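Local coordinates for protein probable 2-dehydro-3-deoxygalactonokinase DgoK1 (Sinorhizobium meliloti, PDB 3T69) that probably phosphorylates 2-dehydro-3-deoxy-D-galactonate with ATP, the second step of galactonate breakdown in the DeLey-Doudoroff pathway of galactose degradation, at residues V12-S17 and I67-M72; K80-I85 and I108-G113; A200-V205 and Y274-E279; A196-F201 and A236-S241. One frame throughout, in Å; residues are numbered along the deposited sequence.

Interaction 1 (V12-S17 and I67-M72)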
loop_
_atom_site.group_PDB
_atom_site.type_symbol
_atom_site.label_atom_id
_atom_site.label_comp_id
_atom_site.label_asym_id
_atom_site.label_seq_id
_atom_site.Cartn_x
_atom_site.Cartn_y
_atom_site.Cartn_z
ATOM N N VAL B 12 31.899 -1.033 3.434
ATOM C CA VAL B 12 30.823 -0.047 3.410
ATOM C C VAL B 12 29.531 -0.708 2.928
ATOM O O VAL B 12 29.507 -1.314 1.845
ATOM C CB VAL B 12 31.156 1.099 2.432
ATOM C CG1 VAL B 12 29.946 1.980 2.196
ATOM C CG2 VAL B 12 32.351 1.909 2.910
ATOM N N ASP B 13 28.465 -0.604 3.735
ATOM C CA ASP B 13 27.125 -1.122 3.386
ATOM C C ASP B 13 26.207 0.062 3.166
ATOM O O ASP B 13 25.733 0.674 4.104
ATOM C CB ASP B 13 26.584 -2.058 4.472
ATOM C CG ASP B 13 25.217 -2.695 4.116
ATOM O OD1 ASP B 13 24.934 -3.012 2.941
ATOM O OD2 ASP B 13 24.418 -2.930 5.036
ATOM N N TRP B 14 25.991 0.391 1.898
ATOM C CA TRP B 14 25.377 1.643 1.516
ATOM C C TRP B 14 23.942 1.352 1.052
ATOM O O TRP B 14 23.676 1.006 -0.122
ATOM C CB TRP B 14 26.212 2.335 0.448
ATOM C CG TRP B 14 26.194 3.805 0.572
ATOM C CD1 TRP B 14 25.169 4.561 1.020
ATOM C CD2 TRP B 14 27.250 4.725 0.216
ATOM N NE1 TRP B 14 25.509 5.894 0.984
ATOM C CE2 TRP B 14 26.788 6.019 0.510
ATOM C CE3 TRP B 14 28.554 4.571 -0.278
ATOM C CZ2 TRP B 14 27.576 7.161 0.319
ATOM C CZ3 TRP B 14 29.329 5.710 -0.477
ATOM C CH2 TRP B 14 28.832 6.985 -0.187
ATOM N N GLY B 15 23.026 1.473 2.015
ATOM C CA GLY B 15 21.615 1.209 1.807
ATOM C C GLY B 15 20.868 2.404 1.267
ATOM O O GLY B 15 21.453 3.476 1.099
ATOM N N THR B 16 19.571 2.218 1.009
ATOM C CA THR B 16 18.762 3.308 0.489
ATOM C C THR B 16 18.717 4.448 1.492
ATOM O O THR B 16 18.724 5.606 1.087
ATOM C CB THR B 16 17.316 2.890 0.207
ATOM O OG1 THR B 16 17.316 1.618 -0.443
ATOM C CG2 THR B 16 16.586 3.931 -0.657
ATOM N N SER B 17 18.671 4.120 2.784
ATOM C CA SER B 17 18.373 5.142 3.817
ATOM C C SER B 17 19.421 5.272 4.919
ATOM O O SER B 17 19.270 6.076 5.847
ATOM C CB SER B 17 16.989 4.891 4.436
ATOM O OG SER B 17 15.975 5.176 3.496
ATOM N N ILE B 67 38.539 -0.070 -0.595
ATOM C CA ILE B 67 37.137 0.018 -0.151
ATOM C C ILE B 67 36.261 -0.953 -0.923
ATOM O O ILE B 67 36.245 -0.951 -2.152
ATOM C CB ILE B 67 36.565 1.423 -0.352
ATOM C CG1 ILE B 67 37.598 2.470 0.071
ATOM C CG2 ILE B 67 35.275 1.589 0.386
ATOM C CD1 ILE B 67 36.975 3.755 0.620
ATOM N N ILE B 68 35.517 -1.758 -0.172
ATOM C CA ILE B 68 34.579 -2.698 -0.717
ATOM C C ILE B 68 33.182 -2.293 -0.227
ATOM O O ILE B 68 32.963 -2.076 0.968
ATOM C CB ILE B 68 34.967 -4.112 -0.327
ATOM C CG1 ILE B 68 34.100 -5.150 -1.037
ATOM C CG2 ILE B 68 34.988 -4.258 1.157
ATOM C CD1 ILE B 68 34.203 -5.073 -2.576
ATOM N N ILE B 69 32.267 -2.141 -1.182
ATOM C CA ILE B 69 30.947 -1.594 -0.917
ATOM C C ILE B 69 29.871 -2.447 -1.531
ATOM O O ILE B 69 29.953 -2.805 -2.700
ATOM C CB ILE B 69 30.766 -0.213 -1.516
ATOM C CG1 ILE B 69 31.981 0.685 -1.222
ATOM C CG2 ILE B 69 29.484 0.354 -1.018
ATOM C CD1 ILE B 69 31.865 2.114 -1.791
ATOM N N CYS B 70 28.858 -2.767 -0.738
ATOM C CA CYS B 70 27.696 -3.468 -1.216
ATOM C C CYS B 70 26.472 -2.532 -1.110
ATOM O O CYS B 70 26.543 -1.501 -0.444
ATOM C CB CYS B 70 27.507 -4.768 -0.404
ATOM S SG CYS B 70 26.949 -4.536 1.301
ATOM N N GLY B 71 25.362 -2.889 -1.766
ATOM C CA GLY B 71 24.102 -2.164 -1.616
ATOM C C GLY B 71 23.736 -1.201 -2.734
ATOM O O GLY B 71 24.284 -1.233 -3.830
ATOM N N MET B 72 22.810 -0.308 -2.430
ATOM C CA MET B 72 22.256 0.589 -3.423
ATOM C C MET B 72 23.285 1.608 -3.914
ATOM O O MET B 72 23.006 2.449 -4.775
ATOM C CB MET B 72 20.999 1.271 -2.868
ATOM C CG MET B 72 19.806 0.362 -2.700
ATOM S SD MET B 72 19.184 -0.488 -4.160
ATOM C CE MET B 72 18.587 -1.888 -3.247
#
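V12 and C70 are bound backbone to backbone where two parallel strands run side by side, their short axes 27° apart. The hydrogen bonds step from one strand to the other: V12 N donates to I68 O at 2.9 Å, C70 N to V12 O at 3.0 Å, and W14 N to C70 O at 3.1 Å. The last is nearly straight at hydrogen (171°), although its donor is tilted out of the carbonyl plane. Past these, M72 N reaches W14 O through a bent, weak bond as the strands give way to turns. V12 O also receives the CA-H of I69, so two groups of the opposite strand converge on it.

Apolar contacts gather on the face carrying V12 and I69, whose side chains lie alongside each other and point the same way. V12 CG1, anti to its own N (chi1 169°), meets I69 CG2 at 3.6 Å, while V12 CG2 turns to I67 CG2 at 3.9 Å. I69 CG2 also lies at the edge of the W14 ring. On the other face the D13 carboxylate lies beside C70 SG.

Strand 19-24 pairs with the far edge of strand 9-14, and strand 108-116 flanks strand 67-71, giving the central strands of an RNase H-like sheet, as in the ASKHA kinases. Helix 50-58 packs onto W14, I67 and I69, and W14 also meets F19 and F48 edge-to-face.

Interaction 2 (K80-I85 and I108-G113)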
loop_
_atom_site.group_PDB
_atom_site.type_symbol
_atom_site.label_atom_id
_atom_site.label_comp_id
_atom_site.label_asym_id
_atom_site.label_seq_id
_atom_site.Cartn_x
_atom_site.Cartn_y
_atom_site.Cartn_z
ATOM N N LYS B 80 27.443 4.271 -9.165
ATOM C CA LYS B 80 27.757 3.731 -10.469
ATOM C C LYS B 80 27.046 2.400 -10.584
ATOM O O LYS B 80 27.018 1.641 -9.625
ATOM C CB LYS B 80 29.252 3.541 -10.636
ATOM C CG LYS B 80 29.623 3.212 -12.051
ATOM C CD LYS B 80 31.096 3.296 -12.248
ATOM C CE LYS B 80 31.477 2.701 -13.574
ATOM N NZ LYS B 80 32.928 2.452 -13.542
ATOM N N GLU B 81 26.431 2.133 -11.732
ATOM C CA GLU B 81 25.672 0.907 -11.886
ATOM C C GLU B 81 26.628 -0.302 -11.730
ATOM O O GLU B 81 27.561 -0.476 -12.508
ATOM C CB GLU B 81 24.877 0.909 -13.218
ATOM C CG GLU B 81 24.505 -0.490 -13.744
ATOM C CD GLU B 81 23.162 -0.578 -14.514
ATOM O OE1 GLU B 81 22.772 -1.749 -14.823
ATOM O OE2 GLU B 81 22.512 0.483 -14.791
ATOM N N ALA B 82 26.430 -1.090 -10.684
ATOM C CA ALA B 82 27.129 -2.377 -10.531
ATOM C C ALA B 82 26.237 -3.357 -11.275
ATOM O O ALA B 82 25.167 -3.004 -11.704
ATOM C CB ALA B 82 27.242 -2.727 -9.054
ATOM N N GLY B 83 26.599 -4.585 -11.498
ATOM C CA GLY B 83 25.612 -5.311 -12.305
ATOM C C GLY B 83 24.616 -6.079 -11.479
ATOM O O GLY B 83 24.266 -5.682 -10.369
ATOM N N TYR B 84 24.192 -7.212 -12.026
ATOM C CA TYR B 84 23.421 -8.170 -11.285
ATOM C C TYR B 84 23.942 -9.481 -11.803
ATOM O O TYR B 84 24.266 -9.605 -12.989
ATOM C CB TYR B 84 21.954 -8.131 -11.676
ATOM C CG TYR B 84 21.095 -7.013 -11.174
ATOM C CD1 TYR B 84 20.422 -6.171 -12.078
ATOM C CD2 TYR B 84 20.887 -6.822 -9.802
ATOM C CE1 TYR B 84 19.588 -5.125 -11.619
ATOM C CE2 TYR B 84 20.062 -5.798 -9.333
ATOM C CZ TYR B 84 19.405 -4.954 -10.243
ATOM O OH TYR B 84 18.574 -3.954 -9.756
ATOM N N ILE B 85 24.005 -10.475 -10.937
ATOM C CA ILE B 85 24.325 -11.791 -11.399
ATOM C C ILE B 85 22.989 -12.463 -11.332
ATOM O O ILE B 85 22.202 -12.307 -10.362
ATOM C CB ILE B 85 25.368 -12.529 -10.476
ATOM C CG1 ILE B 85 26.724 -11.830 -10.474
ATOM C CG2 ILE B 85 25.519 -14.005 -10.878
ATOM C CD1 ILE B 85 27.634 -12.228 -9.237
ATOM N N ILE B 108 38.586 1.152 -5.161
ATOM C CA ILE B 108 37.197 1.168 -4.689
ATOM C C ILE B 108 36.385 0.282 -5.620
ATOM O O ILE B 108 36.298 0.549 -6.824
ATOM C CB ILE B 108 36.604 2.620 -4.727
ATOM C CG1 ILE B 108 37.512 3.608 -4.019
ATOM C CG2 ILE B 108 35.217 2.676 -4.104
ATOM C CD1 ILE B 108 36.853 4.952 -3.717
ATOM N N ARG B 109 35.782 -0.767 -5.061
ATOM C CA ARG B 109 34.849 -1.615 -5.796
ATOM C C ARG B 109 33.477 -1.666 -5.136
ATOM O O ARG B 109 33.371 -1.643 -3.898
ATOM C CB ARG B 109 35.375 -3.041 -5.857
ATOM C CG ARG B 109 36.868 -3.142 -5.965
ATOM C CD ARG B 109 37.260 -3.570 -7.345
ATOM N NE ARG B 109 38.702 -3.616 -7.544
ATOM C CZ ARG B 109 39.366 -4.710 -7.885
ATOM N NH1 ARG B 109 38.732 -5.859 -8.050
ATOM N NH2 ARG B 109 40.667 -4.654 -8.060
ATOM N N ILE B 110 32.443 -1.812 -5.963
ATOM C CA ILE B 110 31.073 -2.111 -5.539
ATOM C C ILE B 110 30.623 -3.473 -6.063
ATOM O O ILE B 110 30.764 -3.750 -7.253
ATOM C CB ILE B 110 30.050 -1.140 -6.110
ATOM C CG1 ILE B 110 30.512 0.289 -5.932
ATOM C CG2 ILE B 110 28.694 -1.380 -5.455
ATOM C CD1 ILE B 110 29.363 1.289 -5.855
ATOM N N LEU B 111 30.036 -4.277 -5.174
ATOM C CA LEU B 111 29.454 -5.591 -5.500
ATOM C C LEU B 111 28.127 -5.575 -6.307
ATOM O O LEU B 111 27.211 -4.812 -6.060
ATOM C CB LEU B 111 29.273 -6.419 -4.203
ATOM C CG LEU B 111 30.525 -6.488 -3.287
ATOM C CD1 LEU B 111 30.292 -7.176 -1.937
ATOM C CD2 LEU B 111 31.674 -7.174 -4.003
ATOM N N PRO B 112 28.004 -6.488 -7.257
ATOM C CA PRO B 112 26.746 -6.551 -7.962
ATOM C C PRO B 112 25.601 -7.012 -7.034
ATOM O O PRO B 112 25.860 -7.461 -5.903
ATOM C CB PRO B 112 27.040 -7.619 -9.005
ATOM C CG PRO B 112 28.064 -8.490 -8.306
ATOM C CD PRO B 112 28.954 -7.476 -7.784
ATOM N N GLY B 113 24.356 -6.908 -7.522
ATOM C CA GLY B 113 23.235 -7.555 -6.852
ATOM C C GLY B 113 22.903 -8.881 -7.519
ATOM O O GLY B 113 23.648 -9.335 -8.367
#
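Y84 and G113 form a parallel bridge, and the two backbone bonds around it make the first shell. G113 N donates to G83 O at 3.1 Å, arriving from above the carbonyl plane. I85 N then donates to G113 O at 2.8 Å, and the CA-H of Y84 leans on that same oxygen, so G113 O receives two groups from adjacent residues.

Side chains pack around this bridge. The CD2 corner of the Y84 ring comes edge-on to G113 C at 3.7 Å; with CG beside the backbone N (chi1 -76°), the ring turns this edge to a residue with no side chain to stand in the way. The A82 methyl settles on the backbone where the other strand leaves its regular path, 3.6 Å from L111 O, and also meets I110 CG2 at 4.1 Å. The I85 side chain runs at a slant to the P112 ring, I85 CD1 meeting P112 CG at 3.9 Å.

Farther out, R126 makes a cation-pi contact with the Y84 ring, and L227 of the second subunit packs on Y84. K80 NZ bonds to A100 O, and the K80 side chain comes within about 4 Å of a bound sulfate.

Strand 84-86 is thus joined to strand 108-116 chiefly by main-chain hydrogen bonding, with apolar contacts from A82, I85, I110 and P112 beside it. G83 O takes two donors, G113 N and R126 NH1; the nearby positive charge probably helps offset the partial negative charge on that oxygen.

Interaction 3 (A200-V205 and Y274-E279)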
loop_
_atom_site.group_PDB
_atom_site.type_symbol
_atom_site.label_atom_id
_atom_site.label_comp_id
_atom_site.label_asym_id
_atom_site.label_seq_id
_atom_site.Cartn_x
_atom_site.Cartn_y
_atom_site.Cartn_z
ATOM N N ALA B 200 -2.739 -6.920 19.694
ATOM C CA ALA B 200 -3.086 -6.158 18.506
ATOM C C ALA B 200 -2.225 -6.645 17.317
ATOM O O ALA B 200 -2.767 -6.984 16.251
ATOM C CB ALA B 200 -2.936 -4.668 18.740
ATOM N N PHE B 201 -0.912 -6.776 17.538
ATOM C CA PHE B 201 0.009 -7.235 16.499
ATOM C C PHE B 201 -0.184 -8.655 15.975
ATOM O O PHE B 201 -0.265 -8.847 14.756
ATOM C CB PHE B 201 1.480 -6.984 16.872
ATOM C CG PHE B 201 2.457 -7.444 15.818
ATOM C CD1 PHE B 201 2.672 -6.686 14.657
ATOM C CD2 PHE B 201 3.152 -8.641 15.965
ATOM C CE1 PHE B 201 3.580 -7.127 13.655
ATOM C CE2 PHE B 201 4.050 -9.100 14.971
ATOM C CZ PHE B 201 4.272 -8.334 13.819
ATOM N N THR B 202 -0.238 -9.658 16.840
ATOM C CA THR B 202 -0.351 -11.034 16.330
ATOM C C THR B 202 -1.748 -11.382 15.845
ATOM O O THR B 202 -1.904 -12.329 15.054
ATOM C CB THR B 202 0.115 -12.129 17.345
ATOM O OG1 THR B 202 -0.664 -12.059 18.557
ATOM C CG2 THR B 202 1.588 -11.975 17.648
ATOM N N ASP B 203 -2.770 -10.670 16.342
ATOM C CA ASP B 203 -4.120 -10.826 15.779
ATOM C C ASP B 203 -4.109 -10.419 14.294
ATOM O O ASP B 203 -4.569 -11.200 13.448
ATOM C CB ASP B 203 -5.187 -9.997 16.525
ATOM C CG ASP B 203 -5.483 -10.506 17.945
ATOM O OD1 ASP B 203 -5.170 -11.695 18.250
ATOM O OD2 ASP B 203 -6.045 -9.679 18.742
ATOM N N ALA B 204 -3.562 -9.222 14.009
ATOM C CA ALA B 204 -3.421 -8.671 12.659
ATOM C C ALA B 204 -2.726 -9.654 11.727
ATOM O O ALA B 204 -3.255 -9.988 10.639
ATOM C CB ALA B 204 -2.679 -7.382 12.696
ATOM N N VAL B 205 -1.579 -10.161 12.186
ATOM C CA VAL B 205 -0.784 -11.151 11.450
ATOM C C VAL B 205 -1.551 -12.419 11.200
ATOM O O VAL B 205 -1.428 -13.028 10.142
ATOM C CB VAL B 205 0.544 -11.527 12.210
ATOM C CG1 VAL B 205 1.279 -12.641 11.510
ATOM C CG2 VAL B 205 1.438 -10.321 12.393
ATOM N N TYR B 274 9.691 -9.651 13.476
ATOM C CA TYR B 274 9.508 -10.790 12.591
ATOM C C TYR B 274 9.555 -12.181 13.222
ATOM O O TYR B 274 8.872 -13.105 12.744
ATOM C CB TYR B 274 10.461 -10.734 11.393
ATOM C CG TYR B 274 9.957 -9.915 10.214
ATOM C CD1 TYR B 274 9.505 -10.536 9.050
ATOM C CD2 TYR B 274 9.930 -8.534 10.261
ATOM C CE1 TYR B 274 9.042 -9.784 7.935
ATOM C CE2 TYR B 274 9.477 -7.785 9.159
ATOM C CZ TYR B 274 9.028 -8.418 8.019
ATOM O OH TYR B 274 8.600 -7.665 6.950
ATOM N N ARG B 275 10.359 -12.357 14.281
ATOM C CA ARG B 275 10.493 -13.700 14.895
ATOM C C ARG B 275 9.175 -13.907 15.580
ATOM O O ARG B 275 8.577 -15.000 15.535
ATOM C CB ARG B 275 11.665 -13.759 15.929
ATOM N N THR B 276 8.725 -12.815 16.197
ATOM C CA THR B 276 7.456 -12.782 16.900
ATOM C C THR B 276 6.352 -13.169 15.917
ATOM O O THR B 276 5.550 -14.098 16.155
ATOM C CB THR B 276 7.228 -11.380 17.436
ATOM O OG1 THR B 276 8.308 -11.046 18.303
ATOM C CG2 THR B 276 5.930 -11.262 18.184
ATOM N N ALA B 277 6.357 -12.483 14.781
ATOM C CA ALA B 277 5.348 -12.708 13.794
ATOM C C ALA B 277 5.476 -14.111 13.198
ATOM O O ALA B 277 4.476 -14.783 12.961
ATOM C CB ALA B 277 5.411 -11.598 12.734
ATOM N N LEU B 278 6.695 -14.569 12.967
ATOM C CA LEU B 278 6.878 -15.896 12.351
ATOM C C LEU B 278 6.535 -17.106 13.257
ATOM O O LEU B 278 6.020 -18.150 12.778
ATOM C CB LEU B 278 8.299 -16.050 11.784
ATOM C CG LEU B 278 8.703 -15.134 10.626
ATOM C CD1 LEU B 278 10.184 -14.941 10.587
ATOM C CD2 LEU B 278 8.196 -15.678 9.294
ATOM N N GLU B 279 6.842 -16.987 14.550
ATOM C CA GLU B 279 6.540 -18.066 15.470
ATOM C C GLU B 279 5.034 -18.209 15.600
ATOM O O GLU B 279 4.506 -19.322 15.430
ATOM C CB GLU B 279 7.233 -17.856 16.816
ATOM C CG GLU B 279 8.690 -18.301 16.773
ATOM C CD GLU B 279 9.588 -17.681 17.850
ATOM O OE1 GLU B 279 9.307 -16.587 18.401
ATOM O OE2 GLU B 279 10.633 -18.302 18.111
#
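F201 and A277 make the tight part of this helix-helix contact. The A277 methyl sits at the edge of the aromatic ring, near its plane, 3.6 Å from both F201 CE2 and F201 CZ. The ring reaches across because its CG is anti to the backbone N (chi1 -180°), which carries it out from its own helix. One turn on, V205 CG2 lies 3.7 Å above one ring face, offset toward the rim, and also approaches A277 CB at 4.2 Å. The methyl is thus met by a ring edge and a valine branch together.

The helix axes approach to 9.9 Å and cross at -52°. F201 and V205 are four residues apart, as are L273 and A277 opposite them, a spacing and angle consistent with ridges-into-grooves packing. Helix 199-210 belongs to the helical region between strands 162-169 and 261-264; helix 268-280 follows the latter strand in the RNase H-like second sheet, so the contact joins that region to the core.

Toward solvent the fit slackens. T202 CG2 and T276 CG2 are 4.4 Å apart, both on partly exposed residues, and no hydrogen bond crosses between the segments. T276 OG1 turns back to T272 O in its own helix.

Interaction 4 (A196-F201 and A236-S241)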
loop_
_atom_site.group_PDB
_atom_site.type_symbol
_atom_site.label_atom_id
_atom_site.label_comp_id
_atom_site.label_asym_id
_atom_site.label_seq_id
_atom_site.Cartn_x
_atom_site.Cartn_y
_atom_site.Cartn_z
ATOM N N ALA B 196 5.911 -5.300 20.315
ATOM C CA ALA B 196 5.840 -6.551 19.549
ATOM C C ALA B 196 4.916 -7.642 20.123
ATOM O O ALA B 196 4.299 -8.442 19.373
ATOM C CB ALA B 196 7.266 -7.112 19.374
ATOM N N GLY B 197 4.850 -7.696 21.454
ATOM C CA GLY B 197 4.105 -8.755 22.138
ATOM C C GLY B 197 2.611 -8.518 22.128
ATOM O O GLY B 197 1.836 -9.479 22.189
ATOM N N SER B 198 2.218 -7.236 22.048
ATOM C CA SER B 198 0.805 -6.821 22.113
ATOM C C SER B 198 -0.003 -7.694 21.188
ATOM O O SER B 198 0.468 -8.063 20.105
ATOM C CB SER B 198 0.614 -5.343 21.762
ATOM O OG SER B 198 0.533 -5.152 20.356
ATOM N N ALA B 199 -1.199 -8.051 21.650
ATOM C CA ALA B 199 -2.102 -8.933 20.912
ATOM C C ALA B 199 -2.620 -8.247 19.648
ATOM O O ALA B 199 -2.900 -8.913 18.651
ATOM C CB ALA B 199 -3.256 -9.391 21.809
ATOM N N ALA B 200 -2.739 -6.920 19.694
ATOM C CA ALA B 200 -3.086 -6.158 18.506
ATOM C C ALA B 200 -2.225 -6.645 17.317
ATOM O O ALA B 200 -2.767 -6.984 16.251
ATOM C CB ALA B 200 -2.936 -4.668 18.740
ATOM N N PHE B 201 -0.912 -6.776 17.538
ATOM C CA PHE B 201 0.009 -7.235 16.499
ATOM C C PHE B 201 -0.184 -8.655 15.975
ATOM O O PHE B 201 -0.265 -8.847 14.756
ATOM C CB PHE B 201 1.480 -6.984 16.872
ATOM C CG PHE B 201 2.457 -7.444 15.818
ATOM C CD1 PHE B 201 2.672 -6.686 14.657
ATOM C CD2 PHE B 201 3.152 -8.641 15.965
ATOM C CE1 PHE B 201 3.580 -7.127 13.655
ATOM C CE2 PHE B 201 4.050 -9.100 14.971
ATOM C CZ PHE B 201 4.272 -8.334 13.819
ATOM N N ALA B 236 -3.385 0.504 16.571
ATOM C CA ALA B 236 -3.651 0.762 15.157
ATOM C C ALA B 236 -2.390 0.484 14.292
ATOM O O ALA B 236 -2.445 -0.285 13.289
ATOM C CB ALA B 236 -4.140 2.196 14.969
ATOM N N ARG B 237 -1.279 1.111 14.719
ATOM C CA ARG B 237 0.069 0.930 14.211
ATOM C C ARG B 237 0.412 -0.542 14.171
ATOM O O ARG B 237 0.951 -1.064 13.180
ATOM C CB ARG B 237 0.997 1.655 15.146
ATOM C CG ARG B 237 2.411 1.861 14.656
ATOM C CD ARG B 237 2.973 3.270 15.067
ATOM N NE ARG B 237 4.360 3.435 14.609
ATOM C CZ ARG B 237 4.754 4.256 13.641
ATOM N NH1 ARG B 237 3.877 5.064 13.025
ATOM N NH2 ARG B 237 6.036 4.271 13.302
ATOM N N ALA B 238 0.068 -1.222 15.246
ATOM C CA ALA B 238 0.366 -2.620 15.380
ATOM C C ALA B 238 -0.423 -3.409 14.375
ATOM O O ALA B 238 0.126 -4.273 13.696
ATOM C CB ALA B 238 0.032 -3.094 16.807
ATOM N N GLN B 239 -1.726 -3.137 14.333
ATOM C CA GLN B 239 -2.667 -3.697 13.350
ATOM C C GLN B 239 -2.130 -3.474 11.926
ATOM O O GLN B 239 -1.994 -4.428 11.122
ATOM C CB GLN B 239 -3.977 -2.961 13.496
ATOM C CG GLN B 239 -5.201 -3.790 13.322
ATOM C CD GLN B 239 -6.453 -2.994 13.688
ATOM O OE1 GLN B 239 -6.394 -2.050 14.505
ATOM N NE2 GLN B 239 -7.605 -3.389 13.108
ATOM N N LEU B 240 -1.787 -2.216 11.639
ATOM C CA LEU B 240 -1.135 -1.889 10.388
ATOM C C LEU B 240 0.095 -2.748 10.095
ATOM O O LEU B 240 0.187 -3.346 9.002
ATOM C CB LEU B 240 -0.752 -0.414 10.310
ATOM C CG LEU B 240 -0.073 -0.016 8.993
ATOM C CD1 LEU B 240 -0.938 -0.328 7.797
ATOM C CD2 LEU B 240 0.166 1.469 8.989
ATOM N N SER B 241 1.043 -2.795 11.038
ATOM C CA SER B 241 2.247 -3.526 10.797
ATOM C C SER B 241 1.885 -4.986 10.663
ATOM O O SER B 241 2.330 -5.676 9.726
ATOM C CB SER B 241 3.218 -3.334 11.937
ATOM O OG SER B 241 4.375 -4.112 11.670
#
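A238 O and S241 OG both come to the edge of the F201 ring, the carbonyl oxygen 3.6 Å from F201 CD1. With S241 OG anti to the backbone N (chi1 178°), the hydroxyl points to the same edge and lies 3.7 Å from F201 CE1. Both oxygens are near the ring plane, so they meet the C-H rim, where the ring is slightly positive. These are close approaches and not hydrogen bonds.

The contact brings the first turn of helix 199-210 against helix 233-252. S198 occupies the N-cap position of the former, and small residues let the backbones draw together, F201 CA and A238 CA being 4.8 Å apart. Both helices lie within the same helical region, so the contact is internal to it, whereas L273, which touches F201 and S241, belongs to helix 268-280 beside the core sheet.

Beside the F201 CB end, methyl groups meet. A238 CB lies 3.9 Å from A200 CB and 4.2 Å from F201 CB, and S198 OG comes to 4.1 Å from the same A238 methyl. The S198 hydroxyl makes a weak hydrogen bond back to A195 O. F194, in the preceding loop, packs on both A238 and S241.

Overall arrangement
The four contacts form two pairs on opposite sides of the chain's centre, the centres of interactions 1 and 3 lying about 30 Å apart. Interactions 1 and 2, with centres 10 Å apart, belong to the sheet of one lobe, joined by a probable hydrogen bond of 2.9 Å from L111 N to I69 O. Interactions 3 and 4, with centres 8 Å apart, share A200 and F201, whose ring edge serves A277 as well as A238 and S241; interaction 3 ties the helical region to a helix beside the other sheet. The sulfate near K80 probably comes from the crystallisation liquor. In ASKHA relatives, ATP binds between the two RNase H-like lobes, a site that none of these contacts locates here.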